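Long-range contact in FAA hydrolase family protein (PDB 6J5Y), which probably hydrolyses fumarylpyruvate at a manganese site that also binds pyruvate: residues V105-R117 and M216-V228. Numbering follows the deposited sequence.
With MN (manganese (II) ion), chain C.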
loop_
_atom_site.group_PDB
_atom_site.type_symbol
_atom_site.label_atom_id
_atom_site.label_comp_id
_atom_site.label_asym_id
_atom_site.label_seq_id
_atom_site.Cartn_x
_atom_site.Cartn_y
_atom_site.Cartn_z
ATOM N N VAL A 105 9.170 -1.560 -12.745
ATOM C CA VAL A 105 8.286 -0.613 -12.012
ATOM C C VAL A 105 8.055 0.595 -12.905
ATOM O O VAL A 105 8.997 1.380 -13.089
ATOM C CB VAL A 105 8.866 -0.224 -10.648
ATOM C CG1 VAL A 105 7.998 0.797 -9.940
ATOM C CG2 VAL A 105 9.071 -1.445 -9.766
ATOM N N TRP A 106 6.826 0.742 -13.392
ATOM C CA TRP A 106 6.393 1.868 -14.253
ATOM C C TRP A 106 6.289 3.174 -13.451
ATOM O O TRP A 106 6.380 4.267 -14.081
ATOM C CB TRP A 106 5.049 1.553 -14.899
ATOM C CG TRP A 106 4.764 2.499 -16.014
ATOM C CD1 TRP A 106 5.193 2.390 -17.299
ATOM C CD2 TRP A 106 4.018 3.726 -15.937
ATOM N NE1 TRP A 106 4.758 3.460 -18.033
ATOM C CE2 TRP A 106 4.046 4.303 -17.222
ATOM C CE3 TRP A 106 3.338 4.395 -14.920
ATOM C CZ2 TRP A 106 3.409 5.505 -17.514
ATOM C CZ3 TRP A 106 2.707 5.584 -15.208
ATOM C CH2 TRP A 106 2.734 6.125 -16.493
ATOM N N GLY A 107 5.997 3.105 -12.153
ATOM C CA GLY A 107 5.680 4.318 -11.373
ATOM C C GLY A 107 5.463 4.040 -9.902
ATOM O O GLY A 107 5.542 2.850 -9.497
ATOM N N TYR A 108 5.220 5.104 -9.131
ATOM C CA TYR A 108 5.147 5.100 -7.646
ATOM C C TYR A 108 3.991 6.004 -7.200
ATOM O O TYR A 108 3.596 6.928 -7.941
ATOM C CB TYR A 108 6.483 5.535 -7.033
ATOM C CG TYR A 108 7.672 4.688 -7.398
ATOM C CD1 TYR A 108 8.366 4.908 -8.579
ATOM C CD2 TYR A 108 8.145 3.686 -6.554
ATOM C CE1 TYR A 108 9.466 4.152 -8.933
ATOM C CE2 TYR A 108 9.243 2.913 -6.904
ATOM C CZ TYR A 108 9.918 3.150 -8.091
ATOM O OH TYR A 108 10.989 2.377 -8.487
ATOM N N ALA A 109 3.359 5.674 -6.067
ATOM C CA ALA A 109 2.277 6.488 -5.475
ATOM C C ALA A 109 2.308 6.343 -3.950
ATOM O O ALA A 109 2.968 5.432 -3.445
ATOM C CB ALA A 109 0.961 6.072 -6.077
ATOM N N VAL A 110 1.664 7.264 -3.246
ATOM C CA VAL A 110 1.422 7.178 -1.780
ATOM C C VAL A 110 0.200 6.284 -1.555
ATOM O O VAL A 110 -0.813 6.533 -2.206
ATOM C CB VAL A 110 1.173 8.572 -1.182
ATOM C CG1 VAL A 110 1.088 8.502 0.338
ATOM C CG2 VAL A 110 2.216 9.574 -1.656
ATOM N N GLY A 111 0.284 5.310 -0.645
ATOM C CA GLY A 111 -0.845 4.432 -0.328
ATOM C C GLY A 111 -1.076 4.287 1.158
ATOM O O GLY A 111 -0.153 4.537 1.933
ATOM N N LEU A 112 -2.281 3.850 1.512
ATOM C CA LEU A 112 -2.675 3.474 2.884
ATOM C C LEU A 112 -3.146 2.016 2.872
ATOM O O LEU A 112 -4.092 1.672 2.127
ATOM C CB LEU A 112 -3.794 4.395 3.362
ATOM C CG LEU A 112 -3.367 5.747 3.918
ATOM C CD1 LEU A 112 -4.559 6.684 3.984
ATOM C CD2 LEU A 112 -2.743 5.571 5.304
ATOM N N ASP A 113 -2.505 1.196 3.692
ATOM C CA ASP A 113 -2.926 -0.197 3.911
ATOM C C ASP A 113 -3.866 -0.167 5.114
ATOM O O ASP A 113 -3.418 -0.497 6.248
ATOM C CB ASP A 113 -1.696 -1.101 4.022
ATOM C CG ASP A 113 -2.057 -2.523 4.393
ATOM O OD1 ASP A 113 -3.261 -2.872 4.269
ATOM O OD2 ASP A 113 -1.144 -3.271 4.818
ATOM N N MET A 114 -5.123 0.211 4.885
ATOM C CA MET A 114 -6.103 0.360 5.991
ATOM C C MET A 114 -6.419 -1.058 6.510
ATOM O O MET A 114 -6.348 -2.036 5.735
ATOM C CB MET A 114 -7.357 1.123 5.548
ATOM C CG MET A 114 -7.049 2.538 5.041
ATOM S SD MET A 114 -6.183 3.557 6.280
ATOM C CE MET A 114 -7.321 3.458 7.664
ATOM N N THR A 115 -6.561 -1.210 7.819
ATOM C CA THR A 115 -6.442 -2.541 8.471
ATOM C C THR A 115 -7.499 -2.665 9.572
ATOM O O THR A 115 -7.569 -1.751 10.372
ATOM C CB THR A 115 -5.028 -2.732 9.046
ATOM O OG1 THR A 115 -4.096 -2.686 7.961
ATOM C CG2 THR A 115 -4.859 -4.039 9.783
ATOM N N ARG A 116 -8.314 -3.734 9.590
ATOM C CA ARG A 116 -9.146 -4.064 10.777
ATOM C C ARG A 116 -8.205 -4.810 11.710
ATOM O O ARG A 116 -8.109 -6.015 11.558
ATOM C CB ARG A 116 -10.407 -4.831 10.377
ATOM C CG ARG A 116 -11.280 -4.027 9.420
ATOM C CD ARG A 116 -12.652 -4.592 9.187
ATOM N NE ARG A 116 -12.662 -5.756 8.318
ATOM C CZ ARG A 116 -13.737 -6.207 7.692
ATOM N NH1 ARG A 116 -13.646 -7.276 6.922
ATOM N NH2 ARG A 116 -14.897 -5.579 7.827
ATOM N N ARG A 117 -7.443 -4.087 12.530
ATOM C CA ARG A 117 -6.298 -4.661 13.313
ATOM C C ARG A 117 -6.770 -5.779 14.267
ATOM O O ARG A 117 -6.041 -6.807 14.380
ATOM C CB ARG A 117 -5.562 -3.544 14.061
ATOM C CG ARG A 117 -4.350 -4.001 14.861
ATOM C CD ARG A 117 -3.165 -4.384 13.996
ATOM N NE ARG A 117 -2.676 -3.197 13.314
ATOM C CZ ARG A 117 -1.941 -3.168 12.202
ATOM N NH1 ARG A 117 -1.597 -4.279 11.563
ATOM N NH2 ARG A 117 -1.574 -2.001 11.709
ATOM N N MET A 216 -6.517 12.118 8.034
ATOM C CA MET A 216 -5.143 11.592 7.837
ATOM C C MET A 216 -4.529 12.347 6.659
ATOM O O MET A 216 -5.281 12.622 5.703
ATOM C CB MET A 216 -5.161 10.100 7.492
ATOM C CG MET A 216 -5.486 9.186 8.659
ATOM S SD MET A 216 -5.884 7.498 8.093
ATOM C CE MET A 216 -7.550 7.715 7.471
ATOM N N LEU A 217 -3.222 12.636 6.711
ATOM C CA LEU A 217 -2.468 13.127 5.527
ATOM C C LEU A 217 -1.140 12.369 5.446
ATOM O O LEU A 217 -0.301 12.511 6.333
ATOM C CB LEU A 217 -2.275 14.638 5.635
ATOM C CG LEU A 217 -1.761 15.338 4.376
ATOM C CD1 LEU A 217 -2.807 15.322 3.274
ATOM C CD2 LEU A 217 -1.333 16.762 4.705
ATOM N N GLY A 218 -0.987 11.562 4.411
ATOM C CA GLY A 218 0.272 10.888 4.102
ATOM C C GLY A 218 1.017 11.653 3.038
ATOM O O GLY A 218 0.384 12.366 2.270
ATOM N N ALA A 219 2.329 11.510 3.011
ATOM C CA ALA A 219 3.154 12.103 1.957
ATOM C C ALA A 219 4.406 11.256 1.774
ATOM O O ALA A 219 4.891 10.649 2.741
ATOM C CB ALA A 219 3.430 13.534 2.294
ATOM N N ILE A 220 4.881 11.202 0.540
ATOM C CA ILE A 220 6.257 10.734 0.236
ATOM C C ILE A 220 6.924 11.772 -0.654
ATOM O O ILE A 220 6.275 12.196 -1.630
ATOM C CB ILE A 220 6.226 9.326 -0.383
ATOM C CG1 ILE A 220 5.470 8.361 0.541
ATOM C CG2 ILE A 220 7.641 8.885 -0.718
ATOM C CD1 ILE A 220 5.163 6.994 -0.031
ATOM N N ASP A 221 8.187 12.096 -0.352
ATOM C CA ASP A 221 9.010 13.041 -1.156
ATOM C C ASP A 221 8.881 12.728 -2.649
ATOM O O ASP A 221 9.121 11.561 -3.060
ATOM C CB ASP A 221 10.489 13.002 -0.780
ATOM C CG ASP A 221 10.779 13.524 0.614
ATOM O OD1 ASP A 221 9.959 14.271 1.143
ATOM O OD2 ASP A 221 11.836 13.181 1.148
ATOM N N GLY A 222 8.588 13.752 -3.449
ATOM C CA GLY A 222 8.443 13.619 -4.912
ATOM C C GLY A 222 7.094 13.048 -5.308
ATOM O O GLY A 222 6.777 13.159 -6.468
ATOM N N LEU A 223 6.292 12.507 -4.376
ATOM C CA LEU A 223 5.059 11.730 -4.696
ATOM C C LEU A 223 3.805 12.429 -4.156
ATOM O O LEU A 223 2.735 11.822 -4.174
ATOM C CB LEU A 223 5.194 10.311 -4.135
ATOM C CG LEU A 223 6.376 9.506 -4.669
ATOM C CD1 LEU A 223 6.284 8.067 -4.210
ATOM C CD2 LEU A 223 6.439 9.552 -6.190
ATOM N N GLY A 224 3.925 13.676 -3.723
ATOM C CA GLY A 224 2.803 14.451 -3.179
ATOM C C GLY A 224 2.180 13.767 -1.969
ATOM O O GLY A 224 2.887 13.074 -1.232
ATOM N N GLU A 225 0.874 13.935 -1.819
ATOM C CA GLU A 225 0.149 13.739 -0.543
ATOM C C GLU A 225 -1.100 12.887 -0.783
ATOM O O GLU A 225 -1.582 12.808 -1.930
ATOM C CB GLU A 225 -0.217 15.112 0.011
ATOM C CG GLU A 225 -1.230 15.835 -0.865
ATOM C CD GLU A 225 -0.656 16.590 -2.058
ATOM O OE1 GLU A 225 -0.255 17.757 -1.842
ATOM O OE2 GLU A 225 -0.586 16.015 -3.192
ATOM N N LEU A 226 -1.636 12.329 0.293
ATOM C CA LEU A 226 -2.862 11.495 0.284
ATOM C C LEU A 226 -3.723 11.915 1.470
ATOM O O LEU A 226 -3.301 11.640 2.596
ATOM C CB LEU A 226 -2.451 10.018 0.379
ATOM C CG LEU A 226 -3.591 9.010 0.460
ATOM C CD1 LEU A 226 -4.475 9.117 -0.759
ATOM C CD2 LEU A 226 -3.044 7.602 0.602
ATOM N N SER A 227 -4.842 12.600 1.228
ATOM C CA SER A 227 -5.783 13.089 2.272
ATOM C C SER A 227 -7.015 12.176 2.390
ATOM O O SER A 227 -7.780 12.020 1.414
ATOM C CB SER A 227 -6.172 14.520 2.001
ATOM O OG SER A 227 -7.097 15.000 2.962
ATOM N N VAL A 228 -7.249 11.634 3.584
ATOM C CA VAL A 228 -8.395 10.721 3.849
ATOM C C VAL A 228 -9.026 11.154 5.168
ATOM O O VAL A 228 -8.270 11.320 6.127
ATOM C CB VAL A 228 -7.953 9.245 3.922
ATOM C CG1 VAL A 228 -9.128 8.331 4.258
ATOM C CG2 VAL A 228 -7.265 8.799 2.637
HETATM MN MN MN C . 0.895 -2.758 5.396
HETATM O O HOH W 1 0.576 9.258 -4.812
HETATM O O HOH W 2 1.623 -3.767 3.625
#
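Val110 overlaps both strands of the 216-228 hairpin and the end of its turn, and the two methyls divide the work. CG1, anti to the backbone N (chi1 -173°), lies 3.9 Å from Leu226 CB and borders Gly218, which offers no side chain against it. CG2 points to the turn end, 3.4 Å from Leu223 O and close to Ile220 CG1. The type II turn Ile220-Leu223 and the classic bulge of Leu223 and Gly224 opposite Ile220 shape that end; from it Leu223 sends CD1 to 3.8 Å from Tyr108 CB, while Tyr108 OH hydrogen-bonds His153 ND1. Further along, Leu112 packs chiefly on Leu226 and Val228: it runs obliquely across Leu226, with CG against CD2, and its CD1 faces Val228 CG2 tip to tip at 3.7 Å. Two methionine methyls, Met114 CE and Met216 CE, meet more loosely at 4.3 Å. This is face-to-face packing of two beta sheets inside the FAH fold, strand 105-112 lying over both hairpin strands. Asp113, just past Leu112, binds manganese through OD2 at 2.2 Å, alongside Glu82 and Glu84. A water accepts from Val110 N and donates weakly to Leu223 O; otherwise apolar side chains meet, some resting on backbone carbonyls, so fit rather than direct polar bonding joins hairpin to metal-bearing strand.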